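Local coordinates for protein D-glycero-beta-D-manno-heptose-1,7-bisphosphate 7-phosphatase (Mesorhizobium loti, PDB 2O2X) that removes the C-7 phosphate from D-glycero-beta-D-manno-heptose 1,7-bisphosphate with the help of magnesium, a step in making ADP-L-glycero-beta-D-manno-heptose, at residues Met61-Asn69 / Leu202-Glu210; Val112-Tyr120 / Met142-Leu150. All coordinates share one frame; numbering follows the deposited sequence.

Contact 1. Residues Met61-Asn69 / Leu202-Glu210; sequences MLPAIATAN and LGDLLAAIE
Ala64 and Leu206 meet where the two helices lie side by side. Methyl CD2 of Leu206 presses on the backbone of Ala64, 3.5 Å from its CA, which is tight for two carbons. The CG of Leu206 lies anti to its carbonyl carbon (chi1 -57°), and this carries the methyls across to the other helix. The CB of Ala64 also touches CD2 of Leu205. Further along, CG2 of Ile209 packs on CA of Ala68 at 3.7 Å and on the methyl of Thr67, while its CD1 touches the carbonyl oxygen of Ala64. At the start of the interface Pro63 CG lies 4.0 Å from Leu202 CD2, the two side chains crossing at about a right angle.

The polar part centres on Thr67. Its OG1 donates to Pro63 O at 2.8 Å, and the Thr67 N-H reaches the same oxygen from the opposite face of the carbonyl plane. No direct hydrogen bond joins the two segments. Water bridges them instead. One water donates to Thr67 OG1 at 2.8 Å and to Glu210 OE2 at 3.0 Å. A second donates to Thr67 O and, weakly, to Glu210 OE1. Meanwhile the carboxylate of Glu210 lies beside CG2 of Thr67.

The segment axes run nearly parallel, at 12° and 9.3 Å apart. Leu205 and Ile209 also reach strand 158-161, and Ala68 reaches strand 34-36. Neighbouring parallel helices packed on one face of a central sheet are characteristic of the Rossmann-like alpha/beta core of HAD phosphatases.

Contact 2. Residues Val112-Tyr120 / Met142-Leu150; sequences VDMVLACAY and MLVEAGKRL
Met142, a selenomethionine, lies against strand residue Leu116. With CG anti to the carbonyl carbon (chi1 -75°) and the chain bent at its last torsion, the selenium lies against the strand backbone. Met142 SE comes 3.5 Å from Leu116 O and 3.8 Å from Leu116 CB. The backbone oxygen of Met142 meets CD2 of Leu116 at 3.5 Å. Glu145 sets its CB and CG against the same methyl. Its OE2 takes a 2.7 Å salt-bridge hydrogen bond from Arg149 NE, one turn on. The bond is fairly straight (166°), lies in the guanidinium plane and uses the anti lone pair of the oxygen. Ala146 presents its CB to Leu116 CD1 at 3.9 Å and to SE of selenomethionine Met114 at 4.0 Å. An alanine in place of Leu116 would take away both methyls and is likely to open a gap beside Ala146 and Met142 O. Arg149 offers its CB to CE of Met114, at about a right angle. Leu150 and Met114 meet tip to tip, with Leu150 CG 3.8 Å from Met114 CE. Helix 141-150 thus packs on one face of the central sheet, while Val115 and Ala117 touch helix 91-107 on the other, the alpha/beta/alpha layering of the HAD core. No hydrogen bond crosses between the segments, so the contact depends on shape and apolar packing, with the Glu145-Arg149 pair at its border.

In the fold
Contact 2 is largely buried, its centre about 8 Å from that of the chain. Contact 1 is only partly buried, its centre about 14 Å away. The two lie on opposite sides of the chain's centre, 20 Å apart between centres. They share no element: contact 1 pairs helices 62-71 and 199-211, whereas contact 2 sets helix 141-150 against strand 114-118. Solvent enters the polar edge of contact 1, while the buried strand-helix face of contact 2 is almost wholly apolar. Contact 2 also lies nearer the probable active site: Met142 touches Asn80 and Ala117 touches Thr79, both probably substrate-binding. In contact 1, the side chain of Leu205 is about 11 Å from that of Asp37, the probable nucleophile.

Contact 1. Residues Met61-Asn69 / Leu202-Glu210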
loop_
_atom_site.group_PDB
_atom_site.type_symbol
_atom_site.label_atom_id
_atom_site.label_comp_id
_atom_site.label_asym_id
_atom_site.label_seq_id
_atom_site.Cartn_x
_atom_site.Cartn_y
_atom_site.Cartn_z
HETATM N N MSE A 61 9.832 -7.842 -2.845
HETATM C CA MSE A 61 8.426 -7.495 -3.098
HETATM C C MSE A 61 8.065 -7.622 -4.577
HETATM O O MSE A 61 6.894 -7.668 -4.952
HETATM C CB MSE A 61 8.095 -6.075 -2.597
HETATM C CG MSE A 61 6.613 -5.802 -2.390
HETATM SE SE MSE A 61 5.625 -7.051 -1.291
HETATM C CE MSE A 61 6.882 -7.245 0.139
ATOM N N LEU A 62 9.071 -7.612 -5.451
ATOM C CA LEU A 62 8.784 -7.557 -6.880
ATOM C C LEU A 62 8.015 -8.786 -7.412
ATOM O O LEU A 62 7.120 -8.614 -8.240
ATOM C CB LEU A 62 10.070 -7.335 -7.686
ATOM C CG LEU A 62 10.764 -5.991 -7.403
ATOM C CD1 LEU A 62 12.134 -5.898 -8.047
ATOM C CD2 LEU A 62 9.890 -4.825 -7.845
ATOM N N PRO A 63 8.315 -10.023 -6.931
ATOM C CA PRO A 63 7.484 -11.149 -7.369
ATOM C C PRO A 63 6.001 -10.977 -7.049
ATOM O O PRO A 63 5.143 -11.426 -7.794
ATOM C CB PRO A 63 8.084 -12.332 -6.606
ATOM C CG PRO A 63 9.505 -11.938 -6.420
ATOM C CD PRO A 63 9.421 -10.494 -6.074
ATOM N N ALA A 64 5.696 -10.378 -5.908
ATOM C CA ALA A 64 4.278 -10.162 -5.547
ATOM C C ALA A 64 3.590 -9.180 -6.468
ATOM O O ALA A 64 2.453 -9.416 -6.892
ATOM C CB ALA A 64 4.179 -9.693 -4.096
ATOM N N ILE A 65 4.245 -8.067 -6.771
ATOM C CA ILE A 65 3.669 -7.104 -7.687
ATOM C C ILE A 65 3.500 -7.733 -9.080
ATOM O O ILE A 65 2.444 -7.617 -9.679
ATOM C CB ILE A 65 4.510 -5.804 -7.752
ATOM C CG1 ILE A 65 4.668 -5.173 -6.361
ATOM C CG2 ILE A 65 3.851 -4.783 -8.669
ATOM C CD1 ILE A 65 5.543 -3.969 -6.340
ATOM N N ALA A 66 4.539 -8.405 -9.559
ATOM C CA ALA A 66 4.455 -9.082 -10.864
ATOM C C ALA A 66 3.299 -10.081 -10.920
ATOM O O ALA A 66 2.547 -10.152 -11.899
ATOM C CB ALA A 66 5.754 -9.786 -11.155
ATOM N N THR A 67 3.138 -10.867 -9.864
ATOM C CA THR A 67 2.069 -11.857 -9.803
ATOM C C THR A 67 0.692 -11.219 -9.860
ATOM O O THR A 67 -0.173 -11.673 -10.588
ATOM C CB THR A 67 2.234 -12.755 -8.542
ATOM O OG1 THR A 67 3.472 -13.477 -8.640
ATOM C CG2 THR A 67 1.139 -13.725 -8.402
ATOM N N ALA A 68 0.485 -10.164 -9.082
ATOM C CA ALA A 68 -0.781 -9.430 -9.096
ATOM C C ALA A 68 -1.019 -8.832 -10.480
ATOM O O ALA A 68 -2.131 -8.917 -11.032
ATOM C CB ALA A 68 -0.772 -8.333 -8.037
ATOM N N ASN A 69 0.003 -8.200 -11.032
ATOM C CA ASN A 69 -0.112 -7.596 -12.363
ATOM C C ASN A 69 -0.622 -8.647 -13.378
ATOM O O ASN A 69 -1.579 -8.400 -14.126
ATOM C CB ASN A 69 1.215 -7.023 -12.897
ATOM C CG ASN A 69 1.761 -5.797 -12.144
ATOM O OD1 ASN A 69 2.955 -5.485 -12.273
ATOM N ND2 ASN A 69 0.903 -5.085 -11.386
ATOM N N LEU A 202 6.957 -15.970 1.087
ATOM C CA LEU A 202 6.585 -15.246 -0.120
ATOM C C LEU A 202 5.731 -16.153 -0.997
ATOM O O LEU A 202 4.726 -15.737 -1.538
ATOM C CB LEU A 202 7.820 -14.742 -0.858
ATOM C CG LEU A 202 7.577 -14.130 -2.232
ATOM C CD1 LEU A 202 6.674 -12.928 -2.144
ATOM C CD2 LEU A 202 8.860 -13.751 -2.876
ATOM N N GLY A 203 6.092 -17.431 -1.073
ATOM C CA GLY A 203 5.287 -18.393 -1.821
ATOM C C GLY A 203 3.854 -18.474 -1.369
ATOM O O GLY A 203 2.963 -18.622 -2.194
ATOM N N ASP A 204 3.642 -18.428 -0.052
ATOM C CA ASP A 204 2.293 -18.439 0.508
ATOM C C ASP A 204 1.537 -17.224 -0.004
ATOM O O ASP A 204 0.375 -17.314 -0.382
ATOM C CB ASP A 204 2.289 -18.414 2.046
ATOM C CG ASP A 204 3.036 -19.594 2.679
ATOM O OD1 ASP A 204 2.970 -20.708 2.131
ATOM O OD2 ASP A 204 3.702 -19.385 3.719
ATOM N N LEU A 205 2.175 -16.057 0.049
ATOM C CA LEU A 205 1.540 -14.859 -0.477
ATOM C C LEU A 205 1.210 -14.956 -1.973
ATOM O O LEU A 205 0.101 -14.603 -2.388
ATOM C CB LEU A 205 2.423 -13.625 -0.203
ATOM C CG LEU A 205 2.071 -12.314 -0.900
ATOM C CD1 LEU A 205 0.698 -11.889 -0.447
ATOM C CD2 LEU A 205 3.100 -11.231 -0.613
ATOM N N LEU A 206 2.160 -15.438 -2.775
ATOM C CA LEU A 206 1.950 -15.573 -4.211
ATOM C C LEU A 206 0.799 -16.532 -4.493
ATOM O O LEU A 206 -0.010 -16.257 -5.374
ATOM C CB LEU A 206 3.221 -15.980 -4.979
ATOM C CG LEU A 206 4.424 -15.045 -4.810
ATOM C CD1 LEU A 206 5.474 -15.367 -5.849
ATOM C CD2 LEU A 206 4.041 -13.571 -4.916
ATOM N N ALA A 207 0.708 -17.631 -3.750
ATOM C CA ALA A 207 -0.408 -18.554 -3.944
ATOM C C ALA A 207 -1.725 -17.856 -3.665
ATOM O O ALA A 207 -2.726 -18.032 -4.388
ATOM C CB ALA A 207 -0.256 -19.766 -3.057
ATOM N N ALA A 208 -1.748 -17.034 -2.623
ATOM C CA ALA A 208 -2.974 -16.311 -2.253
ATOM C C ALA A 208 -3.403 -15.304 -3.342
ATOM O O ALA A 208 -4.596 -15.166 -3.623
ATOM C CB ALA A 208 -2.774 -15.634 -0.924
ATOM N N ILE A 209 -2.436 -14.633 -3.961
ATOM C CA ILE A 209 -2.707 -13.680 -5.044
ATOM C C ILE A 209 -3.207 -14.439 -6.270
ATOM O O ILE A 209 -4.198 -14.043 -6.881
ATOM C CB ILE A 209 -1.450 -12.889 -5.418
ATOM C CG1 ILE A 209 -1.039 -11.978 -4.265
ATOM C CG2 ILE A 209 -1.699 -12.054 -6.672
ATOM C CD1 ILE A 209 0.347 -11.404 -4.376
ATOM N N GLU A 210 -2.537 -15.541 -6.604
ATOM C CA GLU A 210 -2.900 -16.339 -7.786
ATOM C C GLU A 210 -4.330 -16.872 -7.718
ATOM O O GLU A 210 -5.026 -16.902 -8.740
ATOM C CB GLU A 210 -1.925 -17.507 -7.978
ATOM C CG GLU A 210 -0.508 -17.132 -8.440
ATOM C CD GLU A 210 -0.412 -16.750 -9.919
ATOM O OE1 GLU A 210 -1.457 -16.501 -10.562
ATOM O OE2 GLU A 210 0.733 -16.691 -10.432
HETATM O O HOH W 1 3.498 -16.175 -9.511
HETATM O O HOH W 2 -0.181 -14.232 -11.832
#

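Contact 2. Residues Val112-Tyr120 / Met142-Leu150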
loop_
_atom_site.group_PDB
_atom_site.type_symbol
_atom_site.label_atom_id
_atom_site.label_comp_id
_atom_site.label_asym_id
_atom_site.label_seq_id
_atom_site.Cartn_x
_atom_site.Cartn_y
_atom_site.Cartn_z
ATOM N N VAL A 112 1.912 -0.341 -10.440
ATOM C CA VAL A 112 0.794 -0.227 -9.517
ATOM C C VAL A 112 -0.333 0.536 -10.217
ATOM O O VAL A 112 -0.153 1.090 -11.316
ATOM C CB VAL A 112 1.183 0.446 -8.199
ATOM C CG1 VAL A 112 2.447 -0.200 -7.589
ATOM C CG2 VAL A 112 1.377 1.921 -8.344
ATOM N N ASP A 113 -1.503 0.532 -9.586
ATOM C CA ASP A 113 -2.741 1.059 -10.185
ATOM C C ASP A 113 -3.378 2.224 -9.437
ATOM O O ASP A 113 -4.210 2.953 -9.979
ATOM C CB ASP A 113 -3.700 -0.094 -10.340
ATOM C CG ASP A 113 -3.109 -1.182 -11.206
ATOM O OD1 ASP A 113 -2.914 -0.883 -12.428
ATOM O OD2 ASP A 113 -2.767 -2.272 -10.681
HETATM N N MSE A 114 -2.984 2.428 -8.185
HETATM C CA MSE A 114 -3.489 3.570 -7.431
HETATM C C MSE A 114 -2.519 3.835 -6.281
HETATM O O MSE A 114 -1.926 2.889 -5.728
HETATM C CB MSE A 114 -4.892 3.296 -6.910
HETATM C CG MSE A 114 -5.521 4.440 -6.167
HETATM SE SE MSE A 114 -7.381 4.219 -5.712
HETATM C CE MSE A 114 -8.134 4.636 -7.433
ATOM N N VAL A 115 -2.350 5.107 -5.945
ATOM C CA VAL A 115 -1.583 5.515 -4.751
ATOM C C VAL A 115 -2.450 6.390 -3.859
ATOM O O VAL A 115 -2.996 7.397 -4.337
ATOM C CB VAL A 115 -0.318 6.310 -5.144
ATOM C CG1 VAL A 115 0.431 6.823 -3.901
ATOM C CG2 VAL A 115 0.607 5.457 -6.015
ATOM N N LEU A 116 -2.567 6.027 -2.580
ATOM C CA LEU A 116 -3.166 6.874 -1.552
ATOM C C LEU A 116 -2.134 7.141 -0.475
ATOM O O LEU A 116 -1.364 6.250 -0.102
ATOM C CB LEU A 116 -4.429 6.290 -0.941
ATOM C CG LEU A 116 -5.498 5.877 -1.964
ATOM C CD1 LEU A 116 -5.368 4.427 -2.352
ATOM C CD2 LEU A 116 -6.901 6.042 -1.370
ATOM N N ALA A 117 -2.082 8.378 -0.003
ATOM C CA ALA A 117 -1.160 8.762 1.040
ATOM C C ALA A 117 -1.806 9.728 2.014
ATOM O O ALA A 117 -2.638 10.577 1.623
ATOM C CB ALA A 117 0.091 9.393 0.449
ATOM N N CYS A 118 -1.447 9.583 3.274
ATOM C CA CYS A 118 -2.008 10.378 4.378
ATOM C C CYS A 118 -0.898 11.035 5.175
ATOM O O CYS A 118 -0.058 10.340 5.740
ATOM C CB CYS A 118 -2.848 9.523 5.286
ATOM S SG CYS A 118 -3.636 10.559 6.583
ATOM N N ALA A 119 -0.919 12.371 5.241
ATOM C CA ALA A 119 0.126 13.163 5.914
ATOM C C ALA A 119 -0.130 13.387 7.397
ATOM O O ALA A 119 0.806 13.707 8.135
ATOM C CB ALA A 119 0.272 14.490 5.239
ATOM N N TYR A 120 -1.382 13.294 7.822
ATOM C CA TYR A 120 -1.768 13.740 9.159
ATOM C C TYR A 120 -1.101 12.931 10.263
ATOM O O TYR A 120 -1.043 11.691 10.206
ATOM C CB TYR A 120 -3.272 13.614 9.330
ATOM C CG TYR A 120 -4.102 14.452 8.370
ATOM C CD1 TYR A 120 -3.945 15.832 8.296
ATOM C CD2 TYR A 120 -5.075 13.869 7.562
ATOM C CE1 TYR A 120 -4.735 16.613 7.416
ATOM C CE2 TYR A 120 -5.868 14.642 6.691
ATOM C CZ TYR A 120 -5.690 15.999 6.634
ATOM O OH TYR A 120 -6.462 16.748 5.763
HETATM N N MSE A 142 -8.030 4.654 3.883
HETATM C CA MSE A 142 -7.449 4.616 2.521
HETATM C C MSE A 142 -7.889 3.352 1.785
HETATM O O MSE A 142 -8.041 3.343 0.566
HETATM C CB MSE A 142 -5.909 4.684 2.557
HETATM C CG MSE A 142 -5.413 6.057 2.855
HETATM SE SE MSE A 142 -3.476 6.229 2.728
HETATM C CE MSE A 142 -2.974 5.347 4.337
ATOM N N LEU A 143 -8.033 2.242 2.517
ATOM C CA LEU A 143 -8.500 1.000 1.909
ATOM C C LEU A 143 -9.965 1.143 1.499
ATOM O O LEU A 143 -10.348 0.748 0.407
ATOM C CB LEU A 143 -8.322 -0.203 2.859
ATOM C CG LEU A 143 -6.902 -0.706 3.134
ATOM C CD1 LEU A 143 -6.106 0.263 3.984
ATOM C CD2 LEU A 143 -6.966 -2.071 3.766
ATOM N N VAL A 144 -10.769 1.709 2.387
ATOM C CA VAL A 144 -12.194 1.900 2.112
ATOM C C VAL A 144 -12.367 2.841 0.912
ATOM O O VAL A 144 -13.172 2.577 0.006
ATOM C CB VAL A 144 -12.916 2.416 3.383
ATOM C CG1 VAL A 144 -14.349 2.885 3.072
ATOM C CG2 VAL A 144 -12.907 1.360 4.441
ATOM N N GLU A 145 -11.581 3.912 0.859
ATOM C CA GLU A 145 -11.667 4.839 -0.270
ATOM C C GLU A 145 -11.236 4.197 -1.589
ATOM O O GLU A 145 -11.891 4.356 -2.624
ATOM C CB GLU A 145 -10.839 6.073 0.020
ATOM C CG GLU A 145 -10.915 7.169 -1.021
ATOM C CD GLU A 145 -12.308 7.761 -1.213
ATOM O OE1 GLU A 145 -13.139 7.708 -0.274
ATOM O OE2 GLU A 145 -12.552 8.302 -2.308
ATOM N N ALA A 146 -10.126 3.465 -1.584
ATOM C CA ALA A 146 -9.717 2.729 -2.784
ATOM C C ALA A 146 -10.826 1.768 -3.196
ATOM O O ALA A 146 -11.138 1.621 -4.400
ATOM C CB ALA A 146 -8.403 1.969 -2.510
ATOM N N GLY A 147 -11.448 1.130 -2.209
ATOM C CA GLY A 147 -12.576 0.250 -2.465
ATOM C C GLY A 147 -13.704 0.942 -3.203
ATOM O O GLY A 147 -14.233 0.394 -4.178
ATOM N N LYS A 148 -14.068 2.137 -2.747
ATOM C CA LYS A 148 -15.139 2.894 -3.420
ATOM C C LYS A 148 -14.739 3.214 -4.849
ATOM O O LYS A 148 -15.512 3.005 -5.801
ATOM C CB LYS A 148 -15.437 4.173 -2.660
ATOM C CG LYS A 148 -16.168 3.913 -1.370
ATOM C CD LYS A 148 -16.363 5.209 -0.563
ATOM C CE LYS A 148 -16.930 4.888 0.828
ATOM N NZ LYS A 148 -16.813 5.998 1.821
ATOM N N ARG A 149 -13.525 3.712 -5.013
ATOM C CA ARG A 149 -13.080 4.206 -6.301
ATOM C C ARG A 149 -12.915 3.124 -7.349
ATOM O O ARG A 149 -13.216 3.362 -8.532
ATOM C CB ARG A 149 -11.815 5.042 -6.162
ATOM C CG ARG A 149 -12.082 6.346 -5.427
ATOM C CD ARG A 149 -10.812 7.138 -5.231
ATOM N NE ARG A 149 -11.089 8.411 -4.586
ATOM C CZ ARG A 149 -10.840 9.600 -5.122
ATOM N NH1 ARG A 149 -10.238 9.715 -6.292
ATOM N NH2 ARG A 149 -11.140 10.687 -4.429
ATOM N N LEU A 150 -12.436 1.949 -6.946
ATOM C CA LEU A 150 -12.214 0.845 -7.888
ATOM C C LEU A 150 -13.288 -0.238 -7.796
ATOM O O LEU A 150 -13.161 -1.289 -8.428
ATOM C CB LEU A 150 -10.825 0.223 -7.638
ATOM C CG LEU A 150 -9.635 1.127 -7.915
ATOM C CD1 LEU A 150 -8.326 0.485 -7.498
ATOM C CD2 LEU A 150 -9.564 1.534 -9.398
#